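Local atomic coordinates of 4-alpha-glucanotransferase (Corynebacterium glutamicum, PDB entry 5B68), a protein that belongs to the amylomaltase (disproportionating enzyme) family and combines an N-terminal beta-sandwich domain with a TIM-barrel-type domain. Residues Phe64-Phe69 against Arg121-Ile126; Pro72-Val77 against Leu85-His90; Ala97-Glu102 against Leu146-Asn151; Val111-Asn116 against Ala131-Pro136; Gly137-Gly142 against Cys157-Thr162. All coordinates share one frame; numbering follows the deposited sequence.

In the fold
Contact 1 is a surface contact that sets helix 54-69 against the hairpin 121-126 of the beta sandwich, through a salt bridge and an arginine chain laid on a ring; the other four lie wholly within the sandwich. Contacts 3 and 4 are antiparallel strand pairings: contact 3 has one apolar and one polar face, whereas contact 4 is mixed on both. Contact 2 is mostly apolar packing tied by a single backbone bond. Contact 5 is the buried one, with no polar side chain joining its two segments. Contacts 2 and 4 are stitched together by strands 86-92 and 126-134, and contacts 3 and 5 are linked through the neighbouring strands 142-150 and 153-162. His90 of contact 2 also meets Phe69 of contact 1.

Contact 1: Phe64-Phe69 against Arg121-Ile126; sequences FHDREF and REIDGI. With SO4 (sulfate ion), chain G.
Asp66, on the last turns of helix 54-69, receives the guanidinium of Arg121 from strand 121-123 in a salt bridge. Both terminal nitrogens approach end-on and converge on one oxygen: NH1 of Arg121 lies 2.8 Å from Asp66 OD1, on its syn side, and NH2 lies 3.0 Å from the same OD1, on its anti side. OD1 sits almost in the guanidinium plane, whereas the two nitrogens reach it from the same face of the carboxylate, whose plane is turned 36° from that of the guanidinium. Asp66 CB touches Ile123 CG2 at 4.0 Å. The next residue, Arg67, points away from the strand; its chain is extended to NE, and NH1 and NH2 donate to O1 and O2 of a sulfate ion, probably from the crystallisation liquor, which Arg59, Gln60 and Asn45 also bind. Phe69 closes the segment. Its CG is anti to the backbone N (chi1 -154°), and one ring face is covered by CG and CD of Arg121, with CD over the ring centre at 3.9 Å. Ile123 CD1 comes obliquely to Phe69 CD2 at 3.7 Å. Arg121 thus serves two purposes, its methylenes covering an aromatic face while its charged end holds a carboxylate. Paired charge and apolar packing join the helix to the hairpin that turns at Ile123-Ile126, and the two donors to OD1 would be expected to stabilise the ionised carboxylate.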
# COMPACT_ATOMS: atom_id res chain seq x y z
N PHE A 64 -6.15 18.99 27.34
CA PHE A 64 -5.15 18.79 26.28
C PHE A 64 -3.85 19.55 26.64
O PHE A 64 -2.77 18.98 26.61
CB PHE A 64 -5.67 19.27 24.93
CG PHE A 64 -4.71 19.07 23.82
CD1 PHE A 64 -4.66 17.84 23.19
CD2 PHE A 64 -3.72 20.05 23.51
CE1 PHE A 64 -3.75 17.62 22.15
CE2 PHE A 64 -2.80 19.81 22.49
CZ PHE A 64 -2.80 18.59 21.87
N HIS A 65 -3.96 20.86 26.99
CA HIS A 65 -2.75 21.66 27.30
C HIS A 65 -2.05 21.13 28.54
O HIS A 65 -0.85 21.03 28.58
CB HIS A 65 -3.04 23.16 27.37
CG HIS A 65 -3.50 23.72 26.08
ND1 HIS A 65 -2.68 23.79 24.97
CD2 HIS A 65 -4.68 24.27 25.71
CE1 HIS A 65 -3.34 24.36 23.97
NE2 HIS A 65 -4.56 24.64 24.40
N ASP A 66 -2.81 20.71 29.51
CA ASP A 66 -2.22 20.19 30.72
C ASP A 66 -1.49 18.86 30.51
O ASP A 66 -0.41 18.63 31.00
CB ASP A 66 -3.27 20.02 31.82
CG ASP A 66 -3.76 21.31 32.39
OD1 ASP A 66 -3.25 22.39 32.08
OD2 ASP A 66 -4.75 21.21 33.13
N ARG A 67 -2.10 17.98 29.73
CA ARG A 67 -1.49 16.71 29.43
C ARG A 67 -0.25 16.91 28.59
O ARG A 67 0.74 16.21 28.82
CB ARG A 67 -2.52 15.77 28.80
CG ARG A 67 -3.37 15.13 29.93
CD ARG A 67 -4.74 14.63 29.48
NE ARG A 67 -5.51 14.16 30.64
CZ ARG A 67 -6.80 13.82 30.57
NH1 ARG A 67 -7.46 13.89 29.41
NH2 ARG A 67 -7.45 13.38 31.65
N GLU A 68 -0.26 17.89 27.69
CA GLU A 68 0.96 18.20 26.91
C GLU A 68 2.05 18.70 27.83
O GLU A 68 3.21 18.34 27.63
CB GLU A 68 0.74 19.24 25.84
CG GLU A 68 0.02 18.71 24.59
CD GLU A 68 0.73 17.53 24.00
OE1 GLU A 68 1.83 17.75 23.47
OE2 GLU A 68 0.21 16.41 24.07
N PHE A 69 1.66 19.46 28.85
CA PHE A 69 2.65 20.04 29.79
C PHE A 69 3.25 19.03 30.71
O PHE A 69 4.32 19.30 31.29
CB PHE A 69 2.06 21.28 30.51
CG PHE A 69 3.11 22.23 30.95
CD1 PHE A 69 3.67 23.09 30.04
CD2 PHE A 69 3.63 22.17 32.26
CE1 PHE A 69 4.67 23.98 30.45
CE2 PHE A 69 4.63 23.03 32.67
CZ PHE A 69 5.17 23.91 31.75
N ARG A 121 4.33 25.48 35.76
CA ARG A 121 2.90 25.46 36.04
C ARG A 121 2.55 24.38 37.04
O ARG A 121 3.12 23.29 37.06
CB ARG A 121 2.06 25.21 34.76
CG ARG A 121 2.42 26.04 33.53
CD ARG A 121 1.44 25.70 32.38
NE ARG A 121 0.09 25.57 32.95
CZ ARG A 121 -0.84 24.66 32.59
NH1 ARG A 121 -1.98 24.62 33.26
NH2 ARG A 121 -0.64 23.77 31.61
N GLU A 122 1.61 24.68 37.94
CA GLU A 122 1.06 23.68 38.85
C GLU A 122 -0.12 23.00 38.20
O GLU A 122 -1.06 23.67 37.79
CB GLU A 122 0.62 24.28 40.22
CG GLU A 122 0.08 23.17 41.16
CD GLU A 122 -0.24 23.60 42.60
OE1 GLU A 122 0.52 23.20 43.52
OE2 GLU A 122 -1.26 24.27 42.82
N ILE A 123 -0.07 21.67 38.14
CA ILE A 123 -1.08 20.83 37.46
C ILE A 123 -1.34 19.68 38.40
O ILE A 123 -0.43 18.98 38.82
CB ILE A 123 -0.58 20.31 36.09
CG1 ILE A 123 -0.31 21.49 35.16
CG2 ILE A 123 -1.65 19.41 35.46
CD1 ILE A 123 0.44 21.18 33.89
N ASP A 124 -2.59 19.50 38.80
CA ASP A 124 -2.94 18.50 39.84
C ASP A 124 -2.04 18.44 41.09
O ASP A 124 -1.70 17.38 41.55
CB ASP A 124 -3.02 17.12 39.20
CG ASP A 124 -4.01 17.08 38.10
OD1 ASP A 124 -5.00 17.85 38.20
OD2 ASP A 124 -3.80 16.32 37.12
N GLY A 125 -1.65 19.60 41.60
CA GLY A 125 -0.83 19.70 42.79
C GLY A 125 0.67 19.47 42.63
O GLY A 125 1.38 19.47 43.63
N ILE A 126 1.17 19.24 41.41
CA ILE A 126 2.60 19.15 41.21
C ILE A 126 2.99 20.37 40.40
O ILE A 126 2.31 20.69 39.43
CB ILE A 126 3.00 17.78 40.55
CG1 ILE A 126 2.66 16.66 41.54
CG2 ILE A 126 4.48 17.77 40.15
CD1 ILE A 126 2.95 15.26 41.09
S SO4 G . -11.06 12.73 30.62
O1 SO4 G . -10.17 12.87 29.44
O2 SO4 G . -10.27 12.97 31.86
O3 SO4 G . -12.14 13.74 30.59
O4 SO4 G . -11.54 11.30 30.49

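Contact 2: Pro72-Val77 against Leu85-His90; sequences PLPPSV and LVFPVH
The carbonyl oxygen of Pro72 accepts the backbone N-H of His90, with Pro72 O 3.0 Å from His90 N, and the CA-H of Val89 also points at it, Val89 CA lying 3.2 Å from Pro72 O. This backbone tie fastens the lead-in to strand 76-80 onto strand 86-92 of the beta sandwich. The two strands are not partners in the sheet: 76-80 runs beside 153-162, and 86-92 beside 126-134, so away from Pro72 the segments meet mainly through side chains. A return contact from Pro72 CA to His90 O, at 3.3 Å, completes the close backbone approach. Leu73 lies side by side with Phe87 and Val89, its CD2 touching Val89 CG2 at 3.8 Å and Phe87 CE2 at 4.1 Å. The Phe87 ring is met obliquely by Leu73, Pro74 and Val77. The side chains of Pro74 and Phe87 cross at about a right angle, and Pro74 CD is 3.5 Å from Pro88 O. Leu146 and Leu148 of strand 142-150 extend the apolar cluster around these residues. At the far end the side chains of Val77 and Leu85 cross obliquely, Val77 CG1 3.5 Å from Leu85 CD2.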
# COMPACT_ATOMS: atom_id res chain seq x y z
N PRO A 72 6.68 13.82 29.81
CA PRO A 72 8.06 13.98 30.17
C PRO A 72 8.96 14.10 28.95
O PRO A 72 9.85 14.99 28.91
CB PRO A 72 8.36 12.73 31.01
CG PRO A 72 7.03 12.33 31.59
CD PRO A 72 6.07 12.62 30.46
N LEU A 73 8.74 13.23 27.95
CA LEU A 73 9.31 13.35 26.64
C LEU A 73 8.18 13.48 25.62
O LEU A 73 7.03 13.12 25.93
CB LEU A 73 10.13 12.13 26.27
CG LEU A 73 11.52 12.06 26.98
CD1 LEU A 73 12.10 10.71 26.90
CD2 LEU A 73 12.46 13.11 26.40
N PRO A 74 8.52 13.86 24.40
CA PRO A 74 7.48 13.85 23.38
C PRO A 74 7.03 12.41 23.11
O PRO A 74 7.71 11.42 23.50
CB PRO A 74 8.15 14.48 22.16
CG PRO A 74 9.28 15.24 22.74
CD PRO A 74 9.76 14.48 23.92
N PRO A 75 5.87 12.27 22.46
CA PRO A 75 5.44 10.88 22.09
C PRO A 75 6.54 10.14 21.36
O PRO A 75 6.80 8.98 21.68
CB PRO A 75 4.26 11.14 21.11
CG PRO A 75 3.78 12.49 21.47
CD PRO A 75 4.94 13.32 21.95
N SER A 76 7.17 10.83 20.38
CA SER A 76 8.44 10.41 19.74
C SER A 76 9.03 11.66 19.06
O SER A 76 8.35 12.67 18.97
CB SER A 76 8.25 9.26 18.79
OG SER A 76 7.18 9.53 17.86
N VAL A 77 10.25 11.55 18.55
CA VAL A 77 10.92 12.64 17.87
C VAL A 77 11.50 12.12 16.57
O VAL A 77 12.24 11.12 16.56
CB VAL A 77 12.06 13.16 18.75
CG1 VAL A 77 12.87 14.20 17.97
CG2 VAL A 77 11.54 13.69 20.10
N LEU A 85 17.60 19.15 15.87
CA LEU A 85 16.27 19.42 16.25
C LEU A 85 16.15 19.65 17.76
O LEU A 85 16.79 18.95 18.53
CB LEU A 85 15.40 18.24 15.80
CG LEU A 85 13.92 18.31 16.20
CD1 LEU A 85 13.09 17.68 15.11
CD2 LEU A 85 13.59 17.60 17.50
N VAL A 86 15.29 20.60 18.11
CA VAL A 86 15.08 21.02 19.50
C VAL A 86 13.75 20.42 19.96
O VAL A 86 12.75 20.58 19.30
CB VAL A 86 15.10 22.53 19.66
CG1 VAL A 86 14.77 22.94 21.09
CG2 VAL A 86 16.49 23.08 19.24
N PHE A 87 13.74 19.79 21.14
CA PHE A 87 12.49 19.17 21.70
C PHE A 87 12.34 19.58 23.21
O PHE A 87 13.33 19.88 23.89
CB PHE A 87 12.50 17.63 21.53
CG PHE A 87 13.62 16.94 22.24
CD1 PHE A 87 14.89 16.85 21.68
CD2 PHE A 87 13.43 16.45 23.51
CE1 PHE A 87 15.93 16.28 22.38
CE2 PHE A 87 14.49 15.86 24.20
CZ PHE A 87 15.72 15.75 23.64
N PRO A 88 11.12 19.55 23.72
CA PRO A 88 10.76 19.84 25.10
C PRO A 88 10.82 18.62 25.98
O PRO A 88 10.54 17.52 25.56
CB PRO A 88 9.34 20.41 25.01
CG PRO A 88 8.79 19.63 23.85
CD PRO A 88 9.91 19.43 22.88
N VAL A 89 11.27 18.82 27.21
CA VAL A 89 11.19 17.84 28.29
C VAL A 89 10.42 18.50 29.46
O VAL A 89 10.59 19.71 29.70
CB VAL A 89 12.61 17.49 28.71
CG1 VAL A 89 12.68 16.79 30.06
CG2 VAL A 89 13.29 16.59 27.67
N HIS A 90 9.56 17.75 30.14
CA HIS A 90 8.84 18.21 31.31
C HIS A 90 9.24 17.35 32.49
O HIS A 90 9.20 16.11 32.43
CB HIS A 90 7.36 18.14 31.09
CG HIS A 90 6.91 18.97 29.93
ND1 HIS A 90 6.90 20.35 29.99
CD2 HIS A 90 6.61 18.65 28.67
CE1 HIS A 90 6.51 20.84 28.83
NE2 HIS A 90 6.35 19.83 28.00

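Contact 3: Ala97-Glu102 against Leu146-Asn151; sequences ADVHIE and LHLKSN. With SO4 (sulfate ion), chain M.
His100 and His147 face each other as a hydrogen-bonded antiparallel pair, with the backbone N of His147 2.8 Å from His100 O and a return bond from His100 N to His147 O. Asp98 and Lys149 form the second such pair, with Lys149 N 2.8 Å from Asp98 O. Between and beyond them, Val99 with Leu148 and Ile101 with Leu146 are the non-hydrogen-bonded pairs, and their side chains make the tightly packed, inward face. There Leu146 lies alongside Ile101, CD2 of Leu146 against CG1 of Ile101 at 3.6 Å, while Leu148 CD1 crosses to Val99 CG2.

The opposite face is polar and looser. CG of His100 sits between the backbone N and the carbonyl carbon (chi1 73°), and the ring comes beside that of His147. The planes are near parallel, 16° apart, but slid so far that the rings barely overlap, and what covers the face of His100 is His147 CB, 3.5 Å from CE1 of His100. Glu102 CB touches the edge of the His147 ring. A water joins His100 ND1 to His147 O, and a second accepts from Asn151 N and, weakly, from Lys149 NZ, which itself donates to Asn151 O. At the strand end, Asn151 ND2 reaches O3 of a sulfate ion at 3.0 Å.

Strand 98-102 is thereby held between 108-114 and 142-150, 142-150 in turn pairs with 153-162, and the inward residues pack toward Val89 and Phe87 of strand 86-92 across the sandwich.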
# COMPACT_ATOMS: atom_id res chain seq x y z
N ALA A 97 16.67 16.92 34.95
CA ALA A 97 16.31 16.50 33.61
C ALA A 97 17.55 15.90 32.92
O ALA A 97 18.24 16.55 32.14
CB ALA A 97 15.72 17.64 32.86
N ASP A 98 17.90 14.68 33.30
CA ASP A 98 19.05 14.01 32.68
C ASP A 98 18.47 13.32 31.45
O ASP A 98 17.54 12.53 31.56
CB ASP A 98 19.72 13.00 33.59
CG ASP A 98 20.18 13.62 34.90
OD1 ASP A 98 20.44 14.82 34.90
OD2 ASP A 98 20.23 12.89 35.93
N VAL A 99 19.01 13.68 30.29
CA VAL A 99 18.55 13.18 28.96
C VAL A 99 19.77 12.64 28.22
O VAL A 99 20.83 13.23 28.24
CB VAL A 99 17.86 14.27 28.10
CG1 VAL A 99 17.38 13.69 26.75
CG2 VAL A 99 16.71 14.92 28.85
N HIS A 100 19.62 11.47 27.59
CA HIS A 100 20.62 11.00 26.65
C HIS A 100 19.94 10.19 25.53
O HIS A 100 18.74 9.95 25.60
CB HIS A 100 21.71 10.18 27.36
CG HIS A 100 21.27 8.83 27.78
ND1 HIS A 100 20.56 8.59 28.95
CD2 HIS A 100 21.47 7.62 27.21
CE1 HIS A 100 20.29 7.30 29.02
NE2 HIS A 100 20.83 6.70 27.99
N ILE A 101 20.76 9.87 24.52
CA ILE A 101 20.36 9.08 23.40
C ILE A 101 21.00 7.70 23.45
O ILE A 101 22.22 7.57 23.68
CB ILE A 101 20.76 9.81 22.09
CG1 ILE A 101 20.04 11.15 21.97
CG2 ILE A 101 20.55 8.90 20.87
CD1 ILE A 101 20.66 12.03 20.90
N GLU A 102 20.22 6.66 23.14
CA GLU A 102 20.77 5.33 22.88
C GLU A 102 20.46 5.05 21.43
O GLU A 102 19.33 5.02 21.03
CB GLU A 102 20.14 4.28 23.82
CG GLU A 102 20.62 2.89 23.36
CD GLU A 102 20.69 1.79 24.42
OE1 GLU A 102 20.35 0.64 24.04
OE2 GLU A 102 21.15 2.06 25.58
N LEU A 146 15.41 8.30 22.91
CA LEU A 146 15.72 9.30 23.89
C LEU A 146 15.31 8.76 25.25
O LEU A 146 14.27 8.19 25.41
CB LEU A 146 14.99 10.61 23.61
CG LEU A 146 15.59 11.55 22.60
CD1 LEU A 146 14.57 12.52 22.05
CD2 LEU A 146 16.79 12.28 23.17
N HIS A 147 16.19 8.93 26.21
CA HIS A 147 15.92 8.49 27.58
C HIS A 147 16.02 9.62 28.59
O HIS A 147 17.00 10.41 28.57
CB HIS A 147 16.98 7.50 27.97
CG HIS A 147 16.87 6.19 27.30
ND1 HIS A 147 16.01 5.22 27.75
CD2 HIS A 147 17.55 5.64 26.28
CE1 HIS A 147 16.14 4.14 27.01
NE2 HIS A 147 17.08 4.36 26.12
N LEU A 148 15.05 9.69 29.50
CA LEU A 148 14.98 10.73 30.51
C LEU A 148 14.98 10.07 31.89
O LEU A 148 14.19 9.15 32.16
CB LEU A 148 13.75 11.56 30.35
CG LEU A 148 13.26 12.46 31.49
CD1 LEU A 148 14.32 13.53 31.62
CD2 LEU A 148 11.88 13.09 31.39
N LYS A 149 15.87 10.58 32.76
CA LYS A 149 15.85 10.21 34.19
C LYS A 149 15.67 11.48 35.01
O LYS A 149 16.35 12.49 34.79
CB LYS A 149 17.08 9.42 34.62
CG LYS A 149 17.02 8.94 36.05
CD LYS A 149 18.11 7.90 36.34
CE LYS A 149 18.08 7.46 37.79
NZ LYS A 149 18.38 8.65 38.65
N SER A 150 14.70 11.44 35.93
CA SER A 150 14.42 12.52 36.84
C SER A 150 14.18 11.96 38.23
O SER A 150 13.06 11.59 38.58
CB SER A 150 13.24 13.32 36.32
OG SER A 150 12.96 14.44 37.13
N ASN A 151 15.29 11.85 39.01
CA ASN A 151 15.29 11.03 40.25
C ASN A 151 14.72 9.68 39.97
O ASN A 151 15.26 9.00 39.10
CB ASN A 151 14.62 11.76 41.38
CG ASN A 151 15.36 13.04 41.74
OD1 ASN A 151 16.58 13.10 41.57
ND2 ASN A 151 14.61 14.10 42.17
S SO4 M . 11.37 13.69 43.85
O1 SO4 M . 12.30 12.53 43.80
O2 SO4 M . 11.49 14.40 45.14
O3 SO4 M . 11.68 14.66 42.75
O4 SO4 M . 9.96 13.21 43.82
O HOH W 1 17.97 12.00 38.11
O HOH W 2 19.14 9.80 30.88

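Contact 4: Val111-Asn116 against Ala131-Pro136; sequences VSQVEN and ASFKIP
Ser132, Phe133 and Lys134 carry most of this contact from one side, meeting Val111-Asn116 on the adjoining antiparallel strand of the beta sandwich. Ser112 and Lys134 make the hydrogen-bonded pair, with Lys134 N 2.8 Å from Ser112 O and Ser112 N donating back to Lys134 O, which also takes a water bound to Ser112 OG.

Phe133 shares its face of the sheet with Gln113. Its CG is anti to the carbonyl carbon (chi1 -64°), and the side of the ring carrying CD2 and CE2 lies against Gln113, whose CG covers one ring face and whose CB is 3.7 Å from Phe133 CE2. The amide of Gln113 is tilted 29° from the ring plane. Val111 comes at about a right angle, its CG2 3.7 Å from Phe133 CD2, and Val99, Phe87 and Val89 also pack against Phe133.

On the face bearing Ser112, Val114, Ser132 and Lys134, the bend of Lys134 at chi3 (54°) brings CE to 3.8 Å from Val114 CG1, and the aliphatic chain packs across the valine. Ser132 shows the most buried surface here. Its carbonyl accepts Val114 N, the donor standing above the carbonyl plane, and its CB touches Val114 CG2, yet its own buried backbone N has no partner in the model. Asn116 has its OD1 engaged by Thr118 N, while its ND2 also serves Glu130. That same ND2 of Asn116 donates to Ser132 OG at 2.9 Å, with OG tilted modestly from the amide plane.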
# COMPACT_ATOMS: atom_id res chain seq x y z
N VAL A 111 22.82 14.93 24.31
CA VAL A 111 22.08 16.04 23.82
C VAL A 111 22.68 17.24 24.53
O VAL A 111 23.49 17.03 25.44
CB VAL A 111 20.58 15.95 24.11
CG1 VAL A 111 20.02 14.77 23.34
CG2 VAL A 111 20.33 15.83 25.61
N SER A 112 22.33 18.43 24.06
CA SER A 112 22.72 19.72 24.65
C SER A 112 21.49 20.50 25.05
O SER A 112 20.53 20.62 24.26
CB SER A 112 23.46 20.60 23.60
OG SER A 112 24.46 19.80 23.04
N GLN A 113 21.53 21.08 26.26
CA GLN A 113 20.47 21.93 26.70
C GLN A 113 20.49 23.26 25.97
O GLN A 113 21.57 23.83 25.68
CB GLN A 113 20.49 22.14 28.21
CG GLN A 113 19.16 22.76 28.68
CD GLN A 113 18.98 22.77 30.19
OE1 GLN A 113 19.86 22.32 30.93
NE2 GLN A 113 17.89 23.30 30.63
N VAL A 114 19.33 23.75 25.63
CA VAL A 114 19.22 25.09 25.04
C VAL A 114 18.19 25.93 25.74
O VAL A 114 17.38 25.45 26.50
CB VAL A 114 18.95 25.08 23.50
CG1 VAL A 114 20.09 24.47 22.70
CG2 VAL A 114 17.69 24.35 23.18
N GLU A 115 18.18 27.23 25.44
CA GLU A 115 17.35 28.16 26.18
C GLU A 115 15.85 27.77 26.04
O GLU A 115 15.37 27.37 24.97
CB GLU A 115 17.53 29.60 25.64
CG GLU A 115 16.99 29.71 24.20
CD GLU A 115 17.56 30.84 23.37
OE1 GLU A 115 18.77 30.81 23.06
OE2 GLU A 115 16.74 31.73 22.98
N ASN A 116 15.17 27.84 27.16
CA ASN A 116 13.73 27.63 27.24
C ASN A 116 13.13 28.62 28.21
O ASN A 116 13.36 28.60 29.43
CB ASN A 116 13.39 26.18 27.61
CG ASN A 116 11.90 25.91 27.69
OD1 ASN A 116 11.15 26.61 28.39
ND2 ASN A 116 11.45 24.90 26.93
N ALA A 131 12.10 22.16 30.00
CA ALA A 131 13.45 22.44 29.45
C ALA A 131 13.50 22.06 27.99
O ALA A 131 12.62 21.37 27.50
CB ALA A 131 14.46 21.68 30.26
N SER A 132 14.45 22.62 27.26
CA SER A 132 14.68 22.27 25.84
C SER A 132 16.02 21.66 25.64
O SER A 132 17.07 22.06 26.25
CB SER A 132 14.49 23.47 24.90
OG SER A 132 13.14 23.95 24.80
N PHE A 133 16.05 20.61 24.82
CA PHE A 133 17.32 19.96 24.47
C PHE A 133 17.40 19.82 22.94
O PHE A 133 16.38 19.81 22.24
CB PHE A 133 17.50 18.61 25.13
CG PHE A 133 17.58 18.68 26.62
CD1 PHE A 133 16.41 18.69 27.36
CD2 PHE A 133 18.78 18.78 27.28
CE1 PHE A 133 16.43 18.80 28.73
CE2 PHE A 133 18.82 18.86 28.67
CZ PHE A 133 17.65 18.85 29.41
N LYS A 134 18.63 19.72 22.47
CA LYS A 134 18.97 19.73 21.07
C LYS A 134 19.71 18.46 20.76
O LYS A 134 20.71 18.09 21.41
CB LYS A 134 19.88 20.93 20.81
CG LYS A 134 20.05 21.30 19.38
CD LYS A 134 20.76 22.66 19.23
CE LYS A 134 22.09 22.73 19.97
NZ LYS A 134 22.74 24.08 19.83
N ILE A 135 19.25 17.74 19.76
CA ILE A 135 19.99 16.60 19.29
C ILE A 135 21.22 17.01 18.43
O ILE A 135 21.16 18.05 17.78
CB ILE A 135 19.13 15.57 18.53
CG1 ILE A 135 18.62 16.12 17.20
CG2 ILE A 135 17.93 15.16 19.37
CD1 ILE A 135 17.88 15.03 16.39
N PRO A 136 22.24 16.17 18.40
CA PRO A 136 23.40 16.35 17.55
C PRO A 136 22.99 16.22 16.10
O PRO A 136 22.06 15.52 15.81
CB PRO A 136 24.31 15.18 17.91
CG PRO A 136 23.78 14.61 19.15
CD PRO A 136 22.33 14.95 19.21
O HOH W 3 23.57 18.50 20.97
O HOH W 4 13.01 26.26 23.78

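Contact 5: Gly137-Gly142 against Cys157-Thr162; sequences GDLPLG and CGLIIT
Two backbone hydrogen bonds pair Gly142 with Ile161 in antiparallel fashion: Gly142 N lies 3.1 Å from Ile161 O, on a lone pair of that carbonyl, and Ile161 N lies 3.1 Å from Gly142 O. Weaker CA-H contacts accompany them, Leu141 CA at 3.5 Å from Ile161 O and Ile160 CA at 3.4 Å from Gly142 O. Gly142 has backbone angles (phi 136°) at which a CB would be jammed against the carbonyl of Leu141, so a glycine suits this entry to the strand.

Apolar packing comes from the loop before it. Leu139 crosses both partners at about a right angle, its CD1 touching Leu159 CD2 at 3.7 Å and Ile161 CD1 at 4.0 Å. The carbonyl of Pro140 lies against the branch at CB of Ile161, Pro140 O 3.5 Å from Ile161 CB. Leu141 meets the backbone of the last residue, Leu141 CD2 lying 3.6 Å from Thr162 C, and its side chain also touches Leu496 of helix 487-500.

Strand 153-162 also pairs in parallel with 76-80. Gly142-Ile161 is the outlying pair of the antiparallel beta hairpin formed by strands 142-150 and 153-162 in the N-terminal beta-sandwich domain of this protein.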
# COMPACT_ATOMS: atom_id res chain seq x y z
N GLY A 137 23.70 16.92 15.22
CA GLY A 137 23.40 16.96 13.82
C GLY A 137 24.01 15.84 13.01
O GLY A 137 23.86 15.81 11.81
N ASP A 138 24.72 14.95 13.68
CA ASP A 138 25.45 13.86 13.02
C ASP A 138 25.02 12.45 13.42
O ASP A 138 25.82 11.55 13.40
CB ASP A 138 26.95 14.02 13.19
CG ASP A 138 27.41 13.83 14.61
OD1 ASP A 138 26.57 13.80 15.51
OD2 ASP A 138 28.62 13.71 14.82
N LEU A 139 23.78 12.28 13.84
CA LEU A 139 23.29 10.95 14.13
C LEU A 139 23.09 10.15 12.84
O LEU A 139 22.72 10.70 11.83
CB LEU A 139 21.97 11.02 14.89
CG LEU A 139 21.95 11.78 16.22
CD1 LEU A 139 20.58 11.71 16.83
CD2 LEU A 139 22.97 11.24 17.19
N PRO A 140 23.35 8.86 12.89
CA PRO A 140 23.10 7.99 11.74
C PRO A 140 21.61 7.84 11.54
O PRO A 140 20.83 8.01 12.50
CB PRO A 140 23.75 6.65 12.17
CG PRO A 140 23.72 6.66 13.64
CD PRO A 140 23.85 8.08 14.07
N LEU A 141 21.24 7.39 10.37
CA LEU A 141 19.86 6.96 10.09
C LEU A 141 19.46 5.87 11.03
O LEU A 141 20.30 5.11 11.44
CB LEU A 141 19.77 6.47 8.65
CG LEU A 141 20.08 7.47 7.55
CD1 LEU A 141 19.82 6.82 6.19
CD2 LEU A 141 19.23 8.69 7.63
N GLY A 142 18.19 5.83 11.42
CA GLY A 142 17.69 4.62 12.06
C GLY A 142 16.84 4.92 13.26
O GLY A 142 16.27 6.02 13.43
N CYS A 157 11.42 7.80 24.62
CA CYS A 157 10.68 7.91 23.40
C CYS A 157 11.55 7.53 22.21
O CYS A 157 12.75 7.51 22.30
CB CYS A 157 10.04 9.28 23.25
SG CYS A 157 11.20 10.57 22.77
N GLY A 158 10.93 7.16 21.08
CA GLY A 158 11.72 6.91 19.88
C GLY A 158 12.29 8.23 19.41
O GLY A 158 11.66 9.27 19.56
N LEU A 159 13.47 8.13 18.84
CA LEU A 159 14.18 9.18 18.13
C LEU A 159 14.59 8.59 16.80
O LEU A 159 15.46 7.69 16.74
CB LEU A 159 15.45 9.62 18.89
CG LEU A 159 16.34 10.66 18.18
CD1 LEU A 159 15.62 11.95 17.82
CD2 LEU A 159 17.59 11.02 18.98
N ILE A 160 13.93 9.04 15.73
CA ILE A 160 13.99 8.38 14.47
C ILE A 160 14.59 9.35 13.47
O ILE A 160 14.05 10.43 13.27
CB ILE A 160 12.57 7.98 14.06
CG1 ILE A 160 11.95 7.04 15.14
CG2 ILE A 160 12.62 7.26 12.73
CD1 ILE A 160 10.48 7.17 15.21
N ILE A 161 15.66 8.96 12.86
CA ILE A 161 16.42 9.83 11.98
C ILE A 161 16.28 9.34 10.51
O ILE A 161 16.54 8.16 10.17
CB ILE A 161 17.89 9.82 12.42
CG1 ILE A 161 18.05 10.25 13.91
CG2 ILE A 161 18.70 10.70 11.51
CD1 ILE A 161 17.52 11.65 14.22
N THR A 162 15.82 10.24 9.66
CA THR A 162 15.32 9.86 8.36
C THR A 162 16.15 10.53 7.27
O THR A 162 16.80 11.54 7.49
CB THR A 162 13.87 10.23 8.22
OG1 THR A 162 13.73 11.64 8.11
CG2 THR A 162 12.98 9.67 9.34